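Local atomic coordinates of GH127 beta-L-arabinofuranoside (Geobacillus stearothermophilus, PDB entry 4QK0), a protein that acts as a GH127 beta-L-arabinofuranosidase, a glycoside hydrolase that probably releases L-arabinofuranose from beta-linked arabinofuranosides. Residues Met133-Asn138 and Asp229-Ala234; Gly183-Tyr188 and Pro225-Gln230; Val534-Ala539 and Val550-Gly555. All blocks are in the same frame, centred on the assembly; numbering follows the deposited sequence. Where two conformers were deposited one is given.

Contact 1. Residues Met133-Asn138 and Asp229-Ala234; sequences MNLRDN and DQEKEA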
HETATM    1  N   MSE A 133      19.942 -30.250   3.720  1.00 28.28           N
HETATM    2  CA  MSE A 133      20.679 -29.229   4.468  0.50 29.97           C
HETATM    3  C   MSE A 133      19.965 -27.879   4.485  1.00 30.67           C
HETATM    4  O   MSE A 133      20.355 -26.975   5.204  1.00 29.51           O
HETATM    5  CB  MSE A 133      22.106 -29.083   3.913  0.50 30.78           C
HETATM    6  CG  MSE A 133      22.949 -30.361   4.063  0.50 31.28           C
HETATM    7 SE   MSE A 133      23.315 -30.904   5.930  0.50 31.99          SE
HETATM    8  CE  MSE A 133      22.357 -32.599   6.155  0.50 31.27           C
ATOM      9  N   ASN A 134      18.914 -27.720   3.681  1.00 31.63           N
ATOM     10  CA  ASN A 134      18.119 -26.493   3.668  1.00 29.09           C
ATOM     11  C   ASN A 134      16.649 -26.759   3.414  1.00 26.67           C
ATOM     12  O   ASN A 134      16.071 -26.458   2.360  1.00 25.39           O
ATOM     13  CB  ASN A 134      18.655 -25.451   2.669  1.00 28.27           C
ATOM     14  CG  ASN A 134      18.052 -24.068   2.919  1.00 28.62           C
ATOM     15  OD1 ASN A 134      17.022 -23.921   3.594  1.00 24.88           O
ATOM     16  ND2 ASN A 134      18.695 -23.052   2.380  1.00 31.27           N
ATOM     17  N   LEU A 135      16.033 -27.292   4.457  1.00 28.30           N
ATOM     18  CA  LEU A 135      14.591 -27.552   4.478  1.00 26.02           C
ATOM     19  C   LEU A 135      13.801 -26.274   4.567  1.00 23.38           C
ATOM     20  O   LEU A 135      12.648 -26.232   4.148  1.00 24.08           O
ATOM     21  CB  LEU A 135      14.240 -28.464   5.679  1.00 27.53           C
ATOM     22  CG  LEU A 135      14.430 -29.996   5.507  1.00 27.61           C
ATOM     23  CD1 LEU A 135      13.444 -30.513   4.493  1.00 28.41           C
ATOM     24  CD2 LEU A 135      15.848 -30.356   5.075  1.00 27.69           C
ATOM     25  N   ARG A 136      14.383 -25.247   5.155  1.00 21.48           N
ATOM     26  CA  ARG A 136      13.676 -23.958   5.301  1.00 24.64           C
ATOM     27  C   ARG A 136      13.303 -23.397   3.927  1.00 25.84           C
ATOM     28  O   ARG A 136      12.203 -22.917   3.752  1.00 25.62           O
ATOM     29  CB  ARG A 136      14.542 -22.934   6.027  1.00 26.53           C
ATOM     30  CG  ARG A 136      13.760 -21.695   6.424  1.00 30.63           C
ATOM     31  CD  ARG A 136      14.683 -20.564   6.872  1.00 28.46           C
ATOM     32  NE  ARG A 136      15.527 -20.151   5.786  1.00 29.37           N
ATOM     33  CZ  ARG A 136      16.641 -19.438   5.911  1.00 30.55           C
ATOM     34  NH1 ARG A 136      17.045 -19.059   7.106  1.00 29.28           N
ATOM     35  NH2 ARG A 136      17.376 -19.140   4.818  1.00 27.73           N
ATOM     36  N   ASP A 137      14.203 -23.536   2.954  1.00 26.15           N
ATOM     37  CA  ASP A 137      14.021 -22.901   1.655  1.00 27.52           C
ATOM     38  C   ASP A 137      13.875 -23.823   0.473  1.00 26.65           C
ATOM     39  O   ASP A 137      13.218 -23.440  -0.484  1.00 27.81           O
ATOM     40  CB  ASP A 137      15.237 -21.999   1.315  1.00 30.18           C
ATOM     41  CG  ASP A 137      15.484 -20.919   2.366  1.00 30.48           C
ATOM     42  OD1 ASP A 137      14.524 -20.491   3.050  1.00 30.23           O
ATOM     43  OD2 ASP A 137      16.650 -20.520   2.498  1.00 29.51           O
ATOM     44  N   ASN A 138      14.505 -25.000   0.476  1.00 26.41           N
ATOM     45  CA  ASN A 138      14.605 -25.732  -0.795  1.00 24.65           C
ATOM     46  C   ASN A 138      13.536 -26.801  -1.117  1.00 23.61           C
ATOM     47  O   ASN A 138      13.677 -27.502  -2.117  1.00 28.27           O
ATOM     48  CB  ASN A 138      15.990 -26.242  -0.981  1.00 25.74           C
ATOM     49  CG  ASN A 138      16.994 -25.121  -1.143  1.00 26.42           C
ATOM     50  OD1 ASN A 138      16.637 -23.965  -1.236  1.00 29.91           O
ATOM     51  ND2 ASN A 138      18.242 -25.468  -1.171  1.00 26.24           N
ATOM     52  N   ASP A 229      16.961 -22.731  12.852  1.00 30.75           N
ATOM     53  CA  ASP A 229      18.201 -22.087  13.355  1.00 32.77           C
ATOM     54  C   ASP A 229      19.358 -23.062  13.353  1.00 32.32           C
ATOM     55  O   ASP A 229      20.473 -22.696  13.031  1.00 34.68           O
ATOM     56  CB  ASP A 229      18.006 -21.506  14.771  1.00 34.10           C
ATOM     57  CG  ASP A 229      17.242 -20.197  14.775  1.00 35.18           C
ATOM     58  OD1 ASP A 229      17.114 -19.547  13.710  1.00 38.18           O
ATOM     59  OD2 ASP A 229      16.714 -19.832  15.848  1.00 44.51           O
ATOM     60  N   GLN A 230      19.089 -24.315  13.700  1.00 33.67           N
ATOM     61  CA  GLN A 230      20.150 -25.331  13.726  1.00 35.87           C
ATOM     62  C   GLN A 230      20.697 -25.550  12.341  1.00 33.36           C
ATOM     63  O   GLN A 230      21.901 -25.552  12.171  1.00 30.94           O
ATOM     64  CB  GLN A 230      19.653 -26.655  14.332  1.00 38.50           C
ATOM     65  CG  GLN A 230      19.192 -26.539  15.792  1.00 42.45           C
ATOM     66  CD  GLN A 230      18.499 -27.790  16.328  1.00 42.94           C
ATOM     67  OE1 GLN A 230      17.699 -28.442  15.648  1.00 41.66           O
ATOM     68  NE2 GLN A 230      18.787 -28.108  17.576  1.00 47.94           N
ATOM     69  N   GLU A 231      19.841 -25.747  11.337  1.00 33.88           N
ATOM     70  CA  GLU A 231      20.391 -26.002   9.982  1.00 34.52           C
ATOM     71  C   GLU A 231      21.058 -24.776   9.382  1.00 34.41           C
ATOM     72  O   GLU A 231      22.056 -24.886   8.653  1.00 36.04           O
ATOM     73  CB  GLU A 231      19.350 -26.602   9.008  1.00 34.67           C
ATOM     74  CG  GLU A 231      18.081 -25.808   8.805  1.00 32.91           C
ATOM     75  CD  GLU A 231      17.378 -26.119   7.487  1.00 33.91           C
ATOM     76  OE1 GLU A 231      16.830 -25.170   6.884  1.00 28.85           O
ATOM     77  OE2 GLU A 231      17.352 -27.309   7.052  1.00 32.24           O
ATOM     78  N   LYS A 232      20.514 -23.619   9.708  1.00 37.28           N
ATOM     79  CA  LYS A 232      21.087 -22.329   9.295  1.00 41.96           C
ATOM     80  C   LYS A 232      22.514 -22.171   9.804  1.00 39.39           C
ATOM     81  O   LYS A 232      23.429 -21.882   9.056  1.00 40.75           O
ATOM     82  CB  LYS A 232      20.192 -21.216   9.842  1.00 46.57           C
ATOM     83  CG  LYS A 232      20.761 -19.826   9.875  1.00 56.91           C
ATOM     84  CD  LYS A 232      19.668 -18.740   9.990  1.00 65.24           C
ATOM     85  CE  LYS A 232      19.660 -18.019  11.315  1.00 70.89           C
ATOM     86  NZ  LYS A 232      19.259 -16.595  11.124  1.00 72.88           N
ATOM     87  N   GLU A 233      22.681 -22.339  11.095  1.00 42.05           N
ATOM     88  CA  GLU A 233      23.998 -22.380  11.753  1.00 43.45           C
ATOM     89  C   GLU A 233      24.964 -23.359  11.056  1.00 41.89           C
ATOM     90  O   GLU A 233      26.057 -22.984  10.683  1.00 44.56           O
ATOM     91  CB  GLU A 233      23.751 -22.757  13.228  1.00 51.99           C
ATOM     92  CG  GLU A 233      24.942 -23.268  14.031  1.00 65.57           C
ATOM     93  CD  GLU A 233      25.716 -22.161  14.708  1.00 69.92           C
ATOM     94  OE1 GLU A 233      25.654 -21.007  14.212  1.00 81.22           O
ATOM     95  OE2 GLU A 233      26.387 -22.462  15.719  1.00 72.06           O
ATOM     96  N   ALA A 234      24.533 -24.603  10.842  1.00 41.82           N
ATOM     97  CA  ALA A 234      25.336 -25.605  10.132  1.00 42.95           C
ATOM     98  C   ALA A 234      25.724 -25.205   8.690  1.00 46.03           C
ATOM     99  O   ALA A 234      26.734 -25.667   8.200  1.00 46.75           O
ATOM    100  CB  ALA A 234      24.620 -26.950  10.115  1.00 39.16           C
TER
HETATM  101  O   HOH W   1      22.289 -27.270   7.206  1.00 35.37           O
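E231 carries this contact, reaching from helix 227-234 across to the backbone of the loop 133-138. Its CB sits 4.0 Å from M133 O. CG takes the crowded position between the backbone N and the carbonyl carbon (chi1 57°), and beyond it the chain runs extended, so that CD arrives in front of two consecutive peptide N-H groups. There the carboxylate splits its work. OE2 accepts from L135 N at 2.9 Å with an N-H...O angle of 157°, while OE1 accepts from R136 N at 3.0 Å and lies 3.3 Å from R136 CB. Both bonds use syn lone pairs. OE1 has a second, charged partner in R235 of the same chain, just past the helix segment; with two amides and an arginine around it, the buried carboxylate is probably kept ionised. At the helix backbone a water adds a further tie by donating to both M133 O and E231 O.

The loop that receives the glutamate is braced from within. N134, its CG anti to the backbone N, turns OD1 back to accept from D137 N at 2.9 Å, from above the amide's carbonyl plane. R136 then grips D137 side-on, NE to OD1 and NH2 to OD2, the latter a salt bridge of 2.8 Å. The remaining terminal nitrogen, NH1, meets E237 in a salt bridge and has K232 CD near its plane at the guanidinium edge. The result is an Asx motif at N134 whose next two amides are held by a glutamate from another element, a join between a loop and a short helix within the largely helical GH127 catalytic domain.

Contact 2. Residues Gly183-Tyr188 and Pro225-Gln230; sequences GQIPGY and PYYFDQ
G187 CA lies almost squarely over the face of the Y227 ring, 3.5 Å from its centroid and 11° off the normal, and this CH-pi contact is the tight spot of the pair. It can be so close because G187 carries no side chain; a CB there would run into Y227 CZ. The inverse gamma turn centred on P186 delivers the glycine to the ring, and I185 CG2 closes in near the phenol end, 3.5 Å from Y227 CE1.

Next along the loop, Y188 builds an aromatic cluster. Its CG stands in the crowded position between backbone N and carbonyl carbon, which swings the ring between two partners: Y227 turns an edge toward the face of Y188, and Y188 in turn points an edge at the face of F228, with centroids 5.1 Å apart and planes at 69°. Y188 CE1 comes to 3.6 Å from F228 CZ.

The hydroxyl of Y188 is the watered side: two waters bridge it to Y227 N and F228 N, accepting from both amides, and G222 N bonds it too. The loose part is away from the rings, where P186 CG only skirts Q230 OE1, at 4.3 Å.

Around this, Y188 also packs on F217 and Q220 of helix 208-220, and Y216 of that helix bonds G187 O, so the loop between helices 162-177 and 194-205 is pinned to both helix 208-220 and helix 227-234.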
ATOM      1  N   GLY A 183      20.236 -40.451  15.115  1.00 37.18           N
ATOM      2  CA  GLY A 183      20.715 -40.183  13.741  1.00 34.75           C
ATOM      3  C   GLY A 183      19.662 -39.562  12.807  1.00 34.14           C
ATOM      4  O   GLY A 183      19.945 -39.355  11.645  1.00 37.06           O
ATOM      5  N   GLN A 184      18.446 -39.273  13.300  1.00 29.84           N
ATOM      6  CA  GLN A 184      17.417 -38.661  12.503  1.00 28.32           C
ATOM      7  C   GLN A 184      17.510 -37.152  12.585  1.00 29.36           C
ATOM      8  O   GLN A 184      18.103 -36.609  13.501  1.00 28.59           O
ATOM      9  CB  GLN A 184      16.047 -39.106  12.932  1.00 27.19           C
ATOM     10  CG  GLN A 184      15.847 -40.606  12.751  1.00 28.55           C
ATOM     11  CD  GLN A 184      14.396 -40.985  12.858  1.00 22.65           C
ATOM     12  OE1 GLN A 184      13.761 -40.719  13.858  1.00 30.51           O
ATOM     13  NE2 GLN A 184      13.845 -41.451  11.802  1.00 26.00           N
ATOM     14  N   ILE A 185      16.954 -36.475  11.593  1.00 29.70           N
ATOM     15  CA  ILE A 185      16.907 -35.005  11.608  1.00 29.23           C
ATOM     16  C   ILE A 185      15.560 -34.580  12.227  1.00 25.14           C
ATOM     17  O   ILE A 185      14.495 -34.967  11.710  1.00 24.10           O
ATOM     18  CB  ILE A 185      17.028 -34.446  10.168  1.00 29.14           C
ATOM     19  CG1 ILE A 185      18.356 -34.886   9.527  1.00 32.22           C
ATOM     20  CG2 ILE A 185      16.981 -32.933  10.196  1.00 28.40           C
ATOM     21  CD1 ILE A 185      18.465 -34.553   8.050  1.00 31.49           C
ATOM     22  N   PRO A 186      15.576 -33.725  13.259  1.00 24.60           N
ATOM     23  CA  PRO A 186      14.334 -33.281  13.888  1.00 26.68           C
ATOM     24  C   PRO A 186      13.725 -32.090  13.131  1.00 30.79           C
ATOM     25  O   PRO A 186      13.423 -31.035  13.705  1.00 30.56           O
ATOM     26  CB  PRO A 186      14.788 -32.897  15.302  1.00 27.88           C
ATOM     27  CG  PRO A 186      16.148 -32.361  15.088  1.00 27.49           C
ATOM     28  CD  PRO A 186      16.749 -33.162  13.936  1.00 25.71           C
ATOM     29  N   GLY A 187      13.523 -32.311  11.835  1.00 29.93           N
ATOM     30  CA  GLY A 187      13.216 -31.263  10.908  1.00 30.06           C
ATOM     31  C   GLY A 187      11.856 -31.388  10.288  1.00 25.05           C
ATOM     32  O   GLY A 187      11.087 -32.309  10.579  1.00 27.07           O
ATOM     33  N   TYR A 188      11.628 -30.488   9.356  1.00 22.65           N
ATOM     34  CA  TYR A 188      10.360 -30.349   8.630  1.00 22.65           C
ATOM     35  C   TYR A 188      10.554 -29.268   7.522  1.00 21.83           C
ATOM     36  O   TYR A 188      11.538 -28.560   7.567  1.00 23.05           O
ATOM     37  CB  TYR A 188       9.249 -29.955   9.615  1.00 24.48           C
ATOM     38  CG  TYR A 188       9.625 -28.958  10.662  1.00 26.53           C
ATOM     39  CD1 TYR A 188       9.685 -27.589  10.367  1.00 28.83           C
ATOM     40  CD2 TYR A 188       9.940 -29.355  11.973  1.00 28.70           C
ATOM     41  CE1 TYR A 188      10.047 -26.661  11.326  1.00 27.14           C
ATOM     42  CE2 TYR A 188      10.306 -28.418  12.933  1.00 26.04           C
ATOM     43  CZ  TYR A 188      10.347 -27.073  12.608  1.00 28.20           C
ATOM     44  OH  TYR A 188      10.662 -26.128  13.574  1.00 26.04           O
ATOM     45  N   PRO A 225      14.813 -26.110  20.621  1.00 43.49           N
ATOM     46  CA  PRO A 225      15.489 -25.030  19.864  1.00 40.15           C
ATOM     47  C   PRO A 225      15.072 -25.179  18.403  1.00 36.06           C
ATOM     48  O   PRO A 225      14.824 -26.297  17.935  1.00 40.44           O
ATOM     49  CB  PRO A 225      16.971 -25.334  20.076  1.00 40.61           C
ATOM     50  CG  PRO A 225      17.019 -26.820  20.291  1.00 40.26           C
ATOM     51  CD  PRO A 225      15.731 -27.224  20.939  1.00 42.00           C
ATOM     52  N   TYR A 226      14.928 -24.069  17.704  1.00 36.47           N
ATOM     53  CA  TYR A 226      14.362 -24.074  16.341  1.00 32.47           C
ATOM     54  C   TYR A 226      15.191 -24.883  15.374  1.00 27.89           C
ATOM     55  O   TYR A 226      16.369 -24.614  15.174  1.00 29.08           O
ATOM     56  CB  TYR A 226      14.277 -22.639  15.831  1.00 36.88           C
ATOM     57  CG  TYR A 226      13.169 -21.761  16.410  1.00 36.68           C
ATOM     58  CD1 TYR A 226      11.870 -22.204  16.474  1.00 34.89           C
ATOM     59  CD2 TYR A 226      13.438 -20.463  16.818  1.00 40.16           C
ATOM     60  CE1 TYR A 226      10.865 -21.390  16.936  1.00 41.86           C
ATOM     61  CE2 TYR A 226      12.437 -19.635  17.284  1.00 38.28           C
ATOM     62  CZ  TYR A 226      11.155 -20.103  17.344  1.00 41.20           C
ATOM     63  OH  TYR A 226      10.117 -19.315  17.850  1.00 38.84           O
ATOM     64  N   TYR A 227      14.593 -25.883  14.764  1.00 28.44           N
ATOM     65  CA  TYR A 227      15.276 -26.621  13.710  1.00 27.78           C
ATOM     66  C   TYR A 227      15.872 -25.692  12.649  1.00 27.07           C
ATOM     67  O   TYR A 227      17.005 -25.904  12.197  1.00 28.78           O
ATOM     68  CB  TYR A 227      14.353 -27.643  13.051  1.00 26.74           C
ATOM     69  CG  TYR A 227      14.999 -28.250  11.847  1.00 30.48           C
ATOM     70  CD1 TYR A 227      16.166 -29.006  11.965  1.00 33.11           C
ATOM     71  CD2 TYR A 227      14.494 -28.041  10.593  1.00 30.79           C
ATOM     72  CE1 TYR A 227      16.802 -29.517  10.851  1.00 31.16           C
ATOM     73  CE2 TYR A 227      15.112 -28.562   9.487  1.00 33.61           C
ATOM     74  CZ  TYR A 227      16.263 -29.290   9.610  1.00 33.17           C
ATOM     75  OH  TYR A 227      16.834 -29.808   8.488  1.00 32.18           O
ATOM     76  N   PHE A 228      15.132 -24.669  12.229  1.00 27.52           N
ATOM     77  CA  PHE A 228      15.652 -23.830  11.141  1.00 28.61           C
ATOM     78  C   PHE A 228      16.871 -23.068  11.568  1.00 27.38           C
ATOM     79  O   PHE A 228      17.715 -22.739  10.740  1.00 28.73           O
ATOM     80  CB  PHE A 228      14.572 -22.858  10.589  1.00 25.23           C
ATOM     81  CG  PHE A 228      13.432 -23.531   9.890  1.00 24.49           C
ATOM     82  CD1 PHE A 228      13.611 -24.723   9.152  1.00 23.75           C
ATOM     83  CD2 PHE A 228      12.183 -22.981   9.928  1.00 23.82           C
ATOM     84  CE1 PHE A 228      12.576 -25.339   8.482  1.00 20.09           C
ATOM     85  CE2 PHE A 228      11.126 -23.597   9.254  1.00 24.06           C
ATOM     86  CZ  PHE A 228      11.325 -24.771   8.542  1.00 23.71           C
ATOM     87  N   ASP A 229      16.961 -22.731  12.852  1.00 30.75           N
ATOM     88  CA  ASP A 229      18.201 -22.087  13.355  1.00 32.77           C
ATOM     89  C   ASP A 229      19.358 -23.062  13.353  1.00 32.32           C
ATOM     90  O   ASP A 229      20.473 -22.696  13.031  1.00 34.68           O
ATOM     91  CB  ASP A 229      18.006 -21.506  14.771  1.00 34.10           C
ATOM     92  CG  ASP A 229      17.242 -20.197  14.775  1.00 35.18           C
ATOM     93  OD1 ASP A 229      17.114 -19.547  13.710  1.00 38.18           O
ATOM     94  OD2 ASP A 229      16.714 -19.832  15.848  1.00 44.51           O
ATOM     95  N   GLN A 230      19.089 -24.315  13.700  1.00 33.67           N
ATOM     96  CA  GLN A 230      20.150 -25.331  13.726  1.00 35.87           C
ATOM     97  C   GLN A 230      20.697 -25.550  12.341  1.00 33.36           C
ATOM     98  O   GLN A 230      21.901 -25.552  12.171  1.00 30.94           O
ATOM     99  CB  GLN A 230      19.653 -26.655  14.332  1.00 38.50           C
ATOM    100  CG  GLN A 230      19.192 -26.539  15.792  1.00 42.45           C
ATOM    101  CD  GLN A 230      18.499 -27.790  16.328  1.00 42.94           C
ATOM    102  OE1 GLN A 230      17.699 -28.442  15.648  1.00 41.66           O
ATOM    103  NE2 GLN A 230      18.787 -28.108  17.576  1.00 47.94           N
TER
HETATM  104  O   HOH W   2      12.614 -24.122  13.010  1.00 30.19           O
HETATM  105  O   HOH W   3      11.881 -26.892  15.611  1.00 30.74           O

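Contact 3. Residues Val534-Ala539 and Val550-Gly555; sequences VERIKA and VALQRG
Four backbone hydrogen bonds zip strand 534-539 to strand 549-554, two for each hydrogen-bonded pair. E535 and Q553 exchange the first two: E535 N gives to Q553 O at 2.8 Å, nearly along the C=O axis, and Q553 N returns a bond to E535 O. I537 and A551 repeat the pattern, with I537 N to A551 O at 2.7 Å and a straight 173°. Between them, in the non-hydrogen-bonded pair R536 and L552, L552 CA-H points at E535 O over 3.5 Å. The other backbone edge of V550 and L552 is taken by V645 and Y559, so strand 549-554 has partners on either side.

Most side-chain polar groups look beyond the two segments: E535 forms a salt bridge with R492, R536 NH2 donates to the carbonyls of P576 and A579, and K538 NZ meets E647 and the carbonyl of K549, the residue just before V550 on the partner strand. Q553 is different. Its chain is extended, CG anti to the backbone N, and NE2 reaches G555 O at 3.0 Å with the carbonyl in the amide plane, tying down the residue just past the end of the strand; on the same face its CB rests 3.7 Å from I537 CG1. An alanine here would keep the CB against I537 but lose the amide and its bond to G555 O, and would probably leave the turn after the strand less firmly held. On the opposite face R536 CB lies against V550 CG2.

This is a twisted antiparallel beta hairpin in the GH127 C-terminal domain, and at K538 and A539 its sheet runs on into a strand of the second subunit.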
ATOM      1  N   VAL A 534     -31.358 -10.652  -4.703  1.00 27.97           N
ATOM      2  CA  VAL A 534     -30.093  -9.879  -4.727  1.00 27.93           C
ATOM      3  C   VAL A 534     -29.870  -9.374  -3.321  1.00 24.91           C
ATOM      4  O   VAL A 534     -30.712  -8.732  -2.807  1.00 24.51           O
ATOM      5  CB  VAL A 534     -30.138  -8.674  -5.682  1.00 32.06           C
ATOM      6  CG1 VAL A 534     -28.858  -7.817  -5.559  1.00 31.08           C
ATOM      7  CG2 VAL A 534     -30.263  -9.157  -7.114  1.00 32.83           C
ATOM      8  N   GLU A 535     -28.734  -9.661  -2.730  1.00 24.78           N
ATOM      9  CA  GLU A 535     -28.456  -9.193  -1.424  1.00 27.52           C
ATOM     10  C   GLU A 535     -27.355  -8.104  -1.424  1.00 27.34           C
ATOM     11  O   GLU A 535     -26.397  -8.173  -2.171  1.00 24.91           O
ATOM     12  CB  GLU A 535     -27.928 -10.337  -0.563  1.00 32.01           C
ATOM     13  CG  GLU A 535     -28.855 -11.526  -0.384  1.00 36.58           C
ATOM     14  CD  GLU A 535     -29.939 -11.344   0.692  1.00 39.69           C
ATOM     15  OE1 GLU A 535     -30.239 -10.186   1.117  1.00 36.39           O
ATOM     16  OE2 GLU A 535     -30.540 -12.393   1.064  1.00 36.81           O
ATOM     17  N   ARG A 536     -27.507  -7.145  -0.519  1.00 29.93           N
ATOM     18  CA  ARG A 536     -26.507  -6.130  -0.224  1.00 30.95           C
ATOM     19  C   ARG A 536     -25.705  -6.629   0.968  1.00 29.44           C
ATOM     20  O   ARG A 536     -26.236  -6.709   2.068  1.00 31.90           O
ATOM     21  CB  ARG A 536     -27.196  -4.812   0.158  1.00 33.65           C
ATOM     22  CG  ARG A 536     -27.717  -3.969  -1.012  1.00 39.47           C
ATOM     23  CD  ARG A 536     -28.357  -2.679  -0.447  1.00 42.77           C
ATOM     24  NE  ARG A 536     -28.695  -1.663  -1.428  1.00 51.41           N
ATOM     25  CZ  ARG A 536     -29.731  -1.741  -2.272  1.00 60.93           C
ATOM     26  NH1 ARG A 536     -30.564  -2.796  -2.267  1.00 55.14           N
ATOM     27  NH2 ARG A 536     -29.940  -0.763  -3.143  1.00 59.16           N
ATOM     28  N   ILE A 537     -24.450  -6.980   0.771  1.00 24.77           N
ATOM     29  CA  ILE A 537     -23.664  -7.516   1.856  1.00 25.46           C
ATOM     30  C   ILE A 537     -22.855  -6.401   2.539  1.00 27.37           C
ATOM     31  O   ILE A 537     -22.190  -5.600   1.855  1.00 29.53           O
ATOM     32  CB  ILE A 537     -22.714  -8.592   1.320  1.00 26.08           C
ATOM     33  CG1 ILE A 537     -23.501  -9.693   0.547  1.00 25.89           C
ATOM     34  CG2 ILE A 537     -21.925  -9.212   2.453  1.00 27.13           C
ATOM     35  CD1 ILE A 537     -24.576 -10.397   1.362  1.00 25.51           C
ATOM     36  N   LYS A 538     -22.879  -6.386   3.864  1.00 23.14           N
ATOM     37  CA  LYS A 538     -22.082  -5.496   4.664  1.00 28.18           C
ATOM     38  C   LYS A 538     -20.990  -6.219   5.427  1.00 26.61           C
ATOM     39  O   LYS A 538     -21.193  -7.332   5.897  1.00 30.16           O
ATOM     40  CB  LYS A 538     -22.962  -4.788   5.680  1.00 30.56           C
ATOM     41  CG  LYS A 538     -24.015  -3.890   5.072  1.00 33.89           C
ATOM     42  CD  LYS A 538     -23.482  -2.646   4.359  1.00 38.12           C
ATOM     43  CE  LYS A 538     -22.574  -1.800   5.279  1.00 46.05           C
ATOM     44  NZ  LYS A 538     -21.987  -0.590   4.663  1.00 45.24           N
ATOM     45  N   ALA A 539     -19.823  -5.597   5.532  1.00 25.63           N
ATOM     46  CA  ALA A 539     -18.746  -6.172   6.304  1.00 24.99           C
ATOM     47  C   ALA A 539     -18.789  -5.680   7.727  1.00 25.01           C
ATOM     48  O   ALA A 539     -19.289  -4.589   8.015  1.00 25.12           O
ATOM     49  CB  ALA A 539     -17.416  -5.861   5.727  1.00 25.88           C
ATOM     50  N   VAL A 550     -20.679  -1.439   0.296  1.00 28.38           N
ATOM     51  CA  VAL A 550     -21.605  -2.550   0.198  1.00 26.87           C
ATOM     52  C   VAL A 550     -21.204  -3.386  -1.007  1.00 26.65           C
ATOM     53  O   VAL A 550     -20.617  -2.862  -1.959  1.00 22.49           O
ATOM     54  CB  VAL A 550     -23.033  -2.022   0.070  1.00 27.60           C
ATOM     55  CG1 VAL A 550     -23.247  -1.357  -1.261  1.00 29.15           C
ATOM     56  CG2 VAL A 550     -24.057  -3.114   0.237  1.00 29.29           C
ATOM     57  N   ALA A 551     -21.426  -4.700  -0.917  1.00 25.46           N
ATOM     58  CA  ALA A 551     -21.116  -5.631  -2.001  1.00 23.46           C
ATOM     59  C   ALA A 551     -22.394  -6.259  -2.400  1.00 24.87           C
ATOM     60  O   ALA A 551     -23.281  -6.516  -1.576  1.00 24.33           O
ATOM     61  CB  ALA A 551     -20.113  -6.687  -1.573  1.00 23.06           C
ATOM     62  N   LEU A 552     -22.506  -6.562  -3.675  1.00 24.83           N
ATOM     63  CA  LEU A 552     -23.679  -7.313  -4.127  1.00 24.90           C
ATOM     64  C   LEU A 552     -23.391  -8.812  -4.257  1.00 23.03           C
ATOM     65  O   LEU A 552     -22.324  -9.228  -4.696  1.00 23.89           O
ATOM     66  CB  LEU A 552     -24.129  -6.790  -5.471  1.00 26.12           C
ATOM     67  CG  LEU A 552     -24.503  -5.321  -5.417  1.00 27.86           C
ATOM     68  CD1 LEU A 552     -24.879  -4.852  -6.787  1.00 29.61           C
ATOM     69  CD2 LEU A 552     -25.647  -5.037  -4.460  1.00 27.74           C
ATOM     70  N   GLN A 553     -24.353  -9.615  -3.815  1.00 23.63           N
ATOM     71  CA  GLN A 553     -24.251 -11.056  -3.888  1.00 25.28           C
ATOM     72  C   GLN A 553     -25.622 -11.660  -4.222  1.00 25.28           C
ATOM     73  O   GLN A 553     -26.655 -11.244  -3.708  1.00 22.84           O
ATOM     74  CB  GLN A 553     -23.731 -11.637  -2.578  1.00 26.07           C
ATOM     75  CG  GLN A 553     -23.470 -13.133  -2.660  1.00 30.58           C
ATOM     76  CD  GLN A 553     -22.791 -13.755  -1.452  1.00 27.95           C
ATOM     77  OE1 GLN A 553     -22.008 -13.112  -0.767  1.00 35.49           O
ATOM     78  NE2 GLN A 553     -23.008 -15.059  -1.267  1.00 27.79           N
ATOM     79  N   ARG A 554     -25.595 -12.711  -5.022  1.00 26.66           N
ATOM     80  CA  ARG A 554     -26.828 -13.489  -5.321  1.00 26.72           C
ATOM     81  C   ARG A 554     -26.539 -14.987  -5.301  1.00 22.94           C
ATOM     82  O   ARG A 554     -25.664 -15.458  -6.033  1.00 22.54           O
ATOM     83  CB  ARG A 554     -27.316 -13.083  -6.697  1.00 28.51           C
ATOM     84  CG  ARG A 554     -28.537 -13.827  -7.174  1.00 30.95           C
ATOM     85  CD  ARG A 554     -29.062 -13.289  -8.505  1.00 31.24           C
ATOM     86  NE  ARG A 554     -30.305 -14.009  -8.808  1.00 30.81           N
ATOM     87  CZ  ARG A 554     -30.374 -15.205  -9.388  1.00 29.68           C
ATOM     88  NH1 ARG A 554     -29.306 -15.847  -9.792  1.00 30.21           N
ATOM     89  NH2 ARG A 554     -31.534 -15.767  -9.557  1.00 34.48           N
ATOM     90  N   GLY A 555     -27.256 -15.747  -4.475  1.00 23.31           N
ATOM     91  CA  GLY A 555     -26.876 -17.157  -4.297  1.00 23.04           C
ATOM     92  C   GLY A 555     -25.472 -17.143  -3.737  1.00 23.11           C
ATOM     93  O   GLY A 555     -25.134 -16.267  -2.932  1.00 25.47           O
TER

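In the fold
Contacts 1 and 2 are neighbours, their centres about 8 Å apart, and both fasten a loop to helix 227-234; they share D229 and Q230 and touch directly where L135 packs on Y188 and Y227. They are partly buried in the catalytic domain, yet differ in chemistry: one is a carboxylate gripping amides, the other edge-to-face aromatic rings, with waters at the Y188 hydroxyl. Contact 3 lies about 47 Å from contact 1, centre to centre, across the chain in the C-terminal domain. More buried, it relies on repeated backbone bonds between adjacent strands and takes part in the subunit interface, which the other two do not touch.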